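Local structure of NOL1/NOP2/sun family protein (Enterococcus faecium, 3M4X) at residues K319-T331 with G343-V355. The protein probably methylates ribosomal RNA, as expected of an RsmB/RsmF-type methyltransferase that also carries a PUA-like RNA-binding domain. Sequence-based numbering, arbitrary orientation.
Sequences KVQMTKEQEKLWT and GRLLVFNDHLWEV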
loop_
_atom_site.group_PDB
_atom_site.type_symbol
_atom_site.label_atom_id
_atom_site.label_comp_id
_atom_site.label_asym_id
_atom_site.label_seq_id
_atom_site.Cartn_x
_atom_site.Cartn_y
_atom_site.Cartn_z
ATOM N N LYS A 319 27.614 15.195 -3.261
ATOM C CA LYS A 319 27.592 13.746 -3.421
ATOM C C LYS A 319 26.356 13.146 -2.758
ATOM O O LYS A 319 25.232 13.331 -3.228
ATOM C CB LYS A 319 28.868 13.118 -2.848
ATOM C CG LYS A 319 29.000 11.628 -3.112
ATOM C CD LYS A 319 28.767 11.316 -4.577
ATOM C CE LYS A 319 28.799 9.822 -4.828
ATOM N NZ LYS A 319 28.476 9.506 -6.242
ATOM N N VAL A 320 26.560 12.434 -1.659
ATOM C CA VAL A 320 25.464 11.730 -1.011
ATOM C C VAL A 320 25.727 11.601 0.483
ATOM O O VAL A 320 24.802 11.653 1.294
ATOM C CB VAL A 320 25.256 10.343 -1.644
ATOM C CG1 VAL A 320 24.759 9.356 -0.615
ATOM C CG2 VAL A 320 24.300 10.436 -2.824
ATOM N N GLN A 321 26.999 11.444 0.836
ATOM C CA GLN A 321 27.407 11.413 2.231
ATOM C C GLN A 321 27.104 12.752 2.894
ATOM O O GLN A 321 27.126 13.802 2.247
ATOM C CB GLN A 321 28.900 11.110 2.349
ATOM C CG GLN A 321 29.241 10.044 3.378
ATOM C CD GLN A 321 29.218 8.650 2.789
ATOM O OE1 GLN A 321 29.964 8.350 1.856
ATOM N NE2 GLN A 321 28.364 7.786 3.331
HETATM N N MSE A 322 26.821 12.715 4.192
HETATM C CA MSE A 322 26.595 13.942 4.939
HETATM C C MSE A 322 27.842 14.820 4.994
HETATM O O MSE A 322 28.958 14.330 5.125
HETATM C CB MSE A 322 26.137 13.631 6.362
HETATM C CG MSE A 322 25.106 12.541 6.444
HETATM SE SE MSE A 322 24.481 12.296 8.268
HETATM C CE MSE A 322 23.734 14.049 8.541
ATOM N N THR A 323 27.623 16.120 4.874
ATOM C CA THR A 323 28.616 17.133 5.183
ATOM C C THR A 323 29.178 16.882 6.587
ATOM O O THR A 323 28.524 16.234 7.408
ATOM C CB THR A 323 27.940 18.523 5.119
ATOM O OG1 THR A 323 28.272 19.166 3.883
ATOM C CG2 THR A 323 28.341 19.400 6.274
ATOM N N LYS A 324 30.389 17.372 6.854
ATOM C CA LYS A 324 30.990 17.277 8.190
ATOM C C LYS A 324 30.067 17.886 9.236
ATOM O O LYS A 324 29.880 17.341 10.327
ATOM C CB LYS A 324 32.326 18.034 8.247
ATOM C CG LYS A 324 33.401 17.572 7.272
ATOM C CD LYS A 324 34.633 18.479 7.371
ATOM C CE LYS A 324 35.685 18.109 6.337
ATOM N NZ LYS A 324 36.764 19.128 6.238
ATOM N N GLU A 325 29.523 19.049 8.900
ATOM C CA GLU A 325 28.632 19.776 9.782
ATOM C C GLU A 325 27.279 19.074 9.877
ATOM O O GLU A 325 26.634 19.078 10.929
ATOM C CB GLU A 325 28.459 21.199 9.258
ATOM C CG GLU A 325 27.271 21.941 9.830
ATOM C CD GLU A 325 27.280 23.407 9.453
ATOM O OE1 GLU A 325 28.380 24.008 9.435
ATOM O OE2 GLU A 325 26.191 23.959 9.178
ATOM N N GLN A 326 26.861 18.466 8.769
ATOM C CA GLN A 326 25.605 17.733 8.722
ATOM C C GLN A 326 25.707 16.508 9.609
ATOM O O GLN A 326 24.768 16.169 10.334
ATOM C CB GLN A 326 25.267 17.338 7.284
ATOM C CG GLN A 326 24.766 18.498 6.454
ATOM C CD GLN A 326 24.628 18.162 4.982
ATOM O OE1 GLN A 326 25.073 17.101 4.517
ATOM N NE2 GLN A 326 24.009 19.069 4.232
ATOM N N GLU A 327 26.860 15.853 9.546
ATOM C CA GLU A 327 27.186 14.774 10.464
ATOM C C GLU A 327 27.002 15.253 11.894
ATOM O O GLU A 327 26.348 14.597 12.704
ATOM C CB GLU A 327 28.633 14.336 10.262
ATOM C CG GLU A 327 28.804 13.039 9.492
ATOM C CD GLU A 327 28.609 11.817 10.366
ATOM O OE1 GLU A 327 29.422 10.873 10.258
ATOM O OE2 GLU A 327 27.649 11.808 11.168
ATOM N N LYS A 328 27.591 16.403 12.206
ATOM C CA LYS A 328 27.526 16.934 13.559
ATOM C C LYS A 328 26.078 17.194 13.921
ATOM O O LYS A 328 25.574 16.664 14.906
ATOM C CB LYS A 328 28.345 18.223 13.688
ATOM C CG LYS A 328 28.079 19.012 14.972
ATOM C CD LYS A 328 28.996 20.221 15.095
ATOM C CE LYS A 328 30.455 19.797 15.206
ATOM N NZ LYS A 328 31.387 20.944 15.020
ATOM N N LEU A 329 25.419 18.010 13.108
ATOM C CA LEU A 329 24.014 18.343 13.312
ATOM C C LEU A 329 23.118 17.124 13.611
ATOM O O LEU A 329 22.362 17.131 14.591
ATOM C CB LEU A 329 23.482 19.125 12.105
ATOM C CG LEU A 329 23.454 20.651 12.253
ATOM C CD1 LEU A 329 24.674 21.145 12.988
ATOM C CD2 LEU A 329 23.332 21.337 10.903
ATOM N N TRP A 330 23.206 16.089 12.776
ATOM C CA TRP A 330 22.328 14.921 12.911
ATOM C C TRP A 330 22.638 14.137 14.168
ATOM O O TRP A 330 21.742 13.581 14.810
ATOM C CB TRP A 330 22.421 13.996 11.693
ATOM C CG TRP A 330 21.961 12.572 11.952
ATOM C CD1 TRP A 330 22.752 11.459 12.050
ATOM C CD2 TRP A 330 20.608 12.114 12.149
ATOM N NE1 TRP A 330 21.978 10.342 12.291
ATOM C CE2 TRP A 330 20.660 10.721 12.358
ATOM C CE3 TRP A 330 19.357 12.752 12.167
ATOM C CZ2 TRP A 330 19.513 9.953 12.586
ATOM C CZ3 TRP A 330 18.228 11.991 12.388
ATOM C CH2 TRP A 330 18.310 10.606 12.593
ATOM N N THR A 331 23.917 14.081 14.508
ATOM C CA THR A 331 24.341 13.304 15.657
ATOM C C THR A 331 23.793 13.943 16.925
ATOM O O THR A 331 23.316 13.252 17.824
ATOM C CB THR A 331 25.881 13.143 15.692
ATOM O OG1 THR A 331 26.288 12.316 14.586
ATOM C CG2 THR A 331 26.335 12.498 16.996
ATOM N N GLY A 343 19.580 1.813 8.409
ATOM C CA GLY A 343 20.029 1.779 7.027
ATOM C C GLY A 343 21.100 2.818 6.756
ATOM O O GLY A 343 21.637 3.411 7.689
ATOM N N ARG A 344 21.407 3.049 5.483
ATOM C CA ARG A 344 22.441 4.014 5.110
ATOM C C ARG A 344 21.892 5.434 5.106
ATOM O O ARG A 344 20.761 5.659 4.697
ATOM C CB ARG A 344 23.002 3.690 3.724
ATOM C CG ARG A 344 23.079 2.211 3.417
ATOM C CD ARG A 344 24.205 1.913 2.441
ATOM N NE ARG A 344 24.042 2.591 1.157
ATOM C CZ ARG A 344 25.057 2.981 0.390
ATOM N NH1 ARG A 344 26.309 2.770 0.782
ATOM N NH2 ARG A 344 24.823 3.591 -0.766
ATOM N N LEU A 345 22.698 6.398 5.533
ATOM C CA LEU A 345 22.235 7.780 5.562
ATOM C C LEU A 345 22.714 8.558 4.340
ATOM O O LEU A 345 23.912 8.732 4.133
ATOM C CB LEU A 345 22.673 8.479 6.855
ATOM C CG LEU A 345 22.214 7.819 8.155
ATOM C CD1 LEU A 345 22.966 8.388 9.339
ATOM C CD2 LEU A 345 20.716 7.975 8.339
ATOM N N LEU A 346 21.766 9.020 3.530
ATOM C CA LEU A 346 22.089 9.786 2.336
ATOM C C LEU A 346 21.378 11.130 2.358
ATOM O O LEU A 346 20.321 11.274 2.973
ATOM C CB LEU A 346 21.689 9.018 1.079
ATOM C CG LEU A 346 21.975 7.516 1.022
ATOM C CD1 LEU A 346 21.619 6.978 -0.352
ATOM C CD2 LEU A 346 23.421 7.187 1.351
ATOM N N VAL A 347 21.960 12.113 1.682
ATOM C CA VAL A 347 21.338 13.423 1.564
ATOM C C VAL A 347 21.111 13.793 0.093
ATOM O O VAL A 347 22.000 13.626 -0.741
ATOM C CB VAL A 347 22.190 14.515 2.248
ATOM C CG1 VAL A 347 21.442 15.840 2.271
ATOM C CG2 VAL A 347 22.569 14.093 3.669
ATOM N N PHE A 348 19.905 14.259 -0.222
ATOM C CA PHE A 348 19.608 14.850 -1.522
ATOM C C PHE A 348 18.797 16.108 -1.250
ATOM O O PHE A 348 17.783 16.042 -0.558
ATOM C CB PHE A 348 18.772 13.905 -2.398
ATOM C CG PHE A 348 19.149 12.452 -2.281
ATOM C CD1 PHE A 348 18.244 11.531 -1.775
ATOM C CD2 PHE A 348 20.393 12.003 -2.692
ATOM C CE1 PHE A 348 18.576 10.184 -1.671
ATOM C CE2 PHE A 348 20.735 10.658 -2.589
ATOM C CZ PHE A 348 19.825 9.749 -2.076
ATOM N N ASN A 349 19.234 17.252 -1.774
ATOM C CA ASN A 349 18.511 18.506 -1.545
ATOM C C ASN A 349 18.358 18.856 -0.067
ATOM O O ASN A 349 17.360 19.470 0.327
ATOM C CB ASN A 349 17.119 18.454 -2.181
ATOM C CG ASN A 349 17.132 18.816 -3.647
ATOM O OD1 ASN A 349 18.159 19.226 -4.187
ATOM N ND2 ASN A 349 15.985 18.675 -4.301
ATOM N N ASP A 350 19.337 18.454 0.741
ATOM C CA ASP A 350 19.331 18.715 2.181
ATOM C C ASP A 350 18.324 17.844 2.932
ATOM O O ASP A 350 18.135 17.990 4.143
ATOM C CB ASP A 350 19.067 20.195 2.471
ATOM C CG ASP A 350 20.006 21.107 1.723
ATOM O OD1 ASP A 350 19.517 21.828 0.824
ATOM O OD2 ASP A 350 21.222 21.095 2.026
ATOM N N HIS A 351 17.675 16.948 2.200
ATOM C CA HIS A 351 16.818 15.944 2.798
ATOM C C HIS A 351 17.682 14.769 3.253
ATOM O O HIS A 351 18.393 14.166 2.444
ATOM C CB HIS A 351 15.777 15.449 1.787
ATOM C CG HIS A 351 14.886 16.523 1.241
ATOM N ND1 HIS A 351 14.277 17.468 2.036
ATOM C CD2 HIS A 351 14.477 16.782 -0.027
ATOM C CE1 HIS A 351 13.540 18.269 1.286
ATOM N NE2 HIS A 351 13.646 17.872 0.028
ATOM N N LEU A 352 17.615 14.444 4.542
ATOM C CA LEU A 352 18.304 13.273 5.075
ATOM C C LEU A 352 17.406 12.035 4.976
ATOM O O LEU A 352 16.262 12.049 5.425
ATOM C CB LEU A 352 18.711 13.520 6.527
ATOM C CG LEU A 352 19.554 12.459 7.225
ATOM C CD1 LEU A 352 20.871 12.257 6.482
ATOM C CD2 LEU A 352 19.816 12.873 8.669
ATOM N N TRP A 353 17.928 10.968 4.383
ATOM C CA TRP A 353 17.156 9.755 4.179
ATOM C C TRP A 353 17.874 8.591 4.799
ATOM O O TRP A 353 19.100 8.533 4.805
ATOM C CB TRP A 353 16.995 9.459 2.684
ATOM C CG TRP A 353 16.091 10.387 1.980
ATOM C CD1 TRP A 353 16.433 11.545 1.344
ATOM C CD2 TRP A 353 14.682 10.235 1.814
ATOM N NE1 TRP A 353 15.315 12.130 0.799
ATOM C CE2 TRP A 353 14.224 11.347 1.083
ATOM C CE3 TRP A 353 13.752 9.276 2.224
ATOM C CZ2 TRP A 353 12.889 11.519 0.749
ATOM C CZ3 TRP A 353 12.429 9.450 1.892
ATOM C CH2 TRP A 353 12.009 10.561 1.166
ATOM N N GLU A 354 17.107 7.636 5.297
ATOM C CA GLU A 354 17.693 6.402 5.774
ATOM C C GLU A 354 17.176 5.332 4.846
ATOM O O GLU A 354 15.970 5.083 4.796
ATOM C CB GLU A 354 17.274 6.119 7.215
ATOM C CG GLU A 354 17.752 4.778 7.747
ATOM C CD GLU A 354 17.321 4.543 9.173
ATOM O OE1 GLU A 354 16.996 5.531 9.863
ATOM O OE2 GLU A 354 17.299 3.374 9.604
ATOM N N VAL A 355 18.092 4.715 4.106
ATOM C CA VAL A 355 17.743 3.799 3.032
ATOM C C VAL A 355 18.094 2.373 3.425
ATOM O O VAL A 355 19.169 2.124 3.957
ATOM C CB VAL A 355 18.508 4.154 1.742
ATOM C CG1 VAL A 355 17.960 3.359 0.571
ATOM C CG2 VAL A 355 18.399 5.638 1.465
#
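V320, in the loop before helix 324-336, meets the outer edge of strand 344-348, where V347 N donates to V320 O (2.9 Å, 152° at the hydrogen). A CA-H of L346 also points at V320 O, from 3.5 Å. The strand turns back through a type I' turn from F348 to H351 into strand 351-355.

V320 spreads its two methyls over this edge. CG1 lies against the L346 side chain, though its very close approach to CD2 is doubtful. CG2 reaches the edge of the F348 ring, 3.6 Å from CE2. M322, a selenomethionine here, lies on the other side of the strand. Its CG meets V347 CG2, and its chain bends at chi3 (62°). This brings SE and CE each to 4.0 Å from L352 CD1.

Q326 turns its amide back to the start of its own helix. T323 N donates to Q326 OE1 (2.8 Å), from above the carbonyl plane. This is the N3-to-N-cap half of a capping box; the T323 side chain makes no capping bond. The same oxygen rests 4.0 Å from V347 CG2.

W330, one helical turn on, holds its indole across both strands. With CG anti to the backbone N (chi1 159°), the ring is carried toward the hairpin and reaches L345 and L352. L352 CD2 comes to 3.5 Å from W330 CE3, and L345 CD1 lies near NE1, both oblique to the ring. F382 meets the indole edge-to-face, and L374 of the next strand also touches it.

The helix thus packs on one face of a beta-hairpin at the edge of a four-stranded antiparallel sheet, while the loop before it meets the hairpin's outer edge. This is consistent with the first C-terminal domain of RsmF methyltransferases, to which the hairpin belongs by sequence.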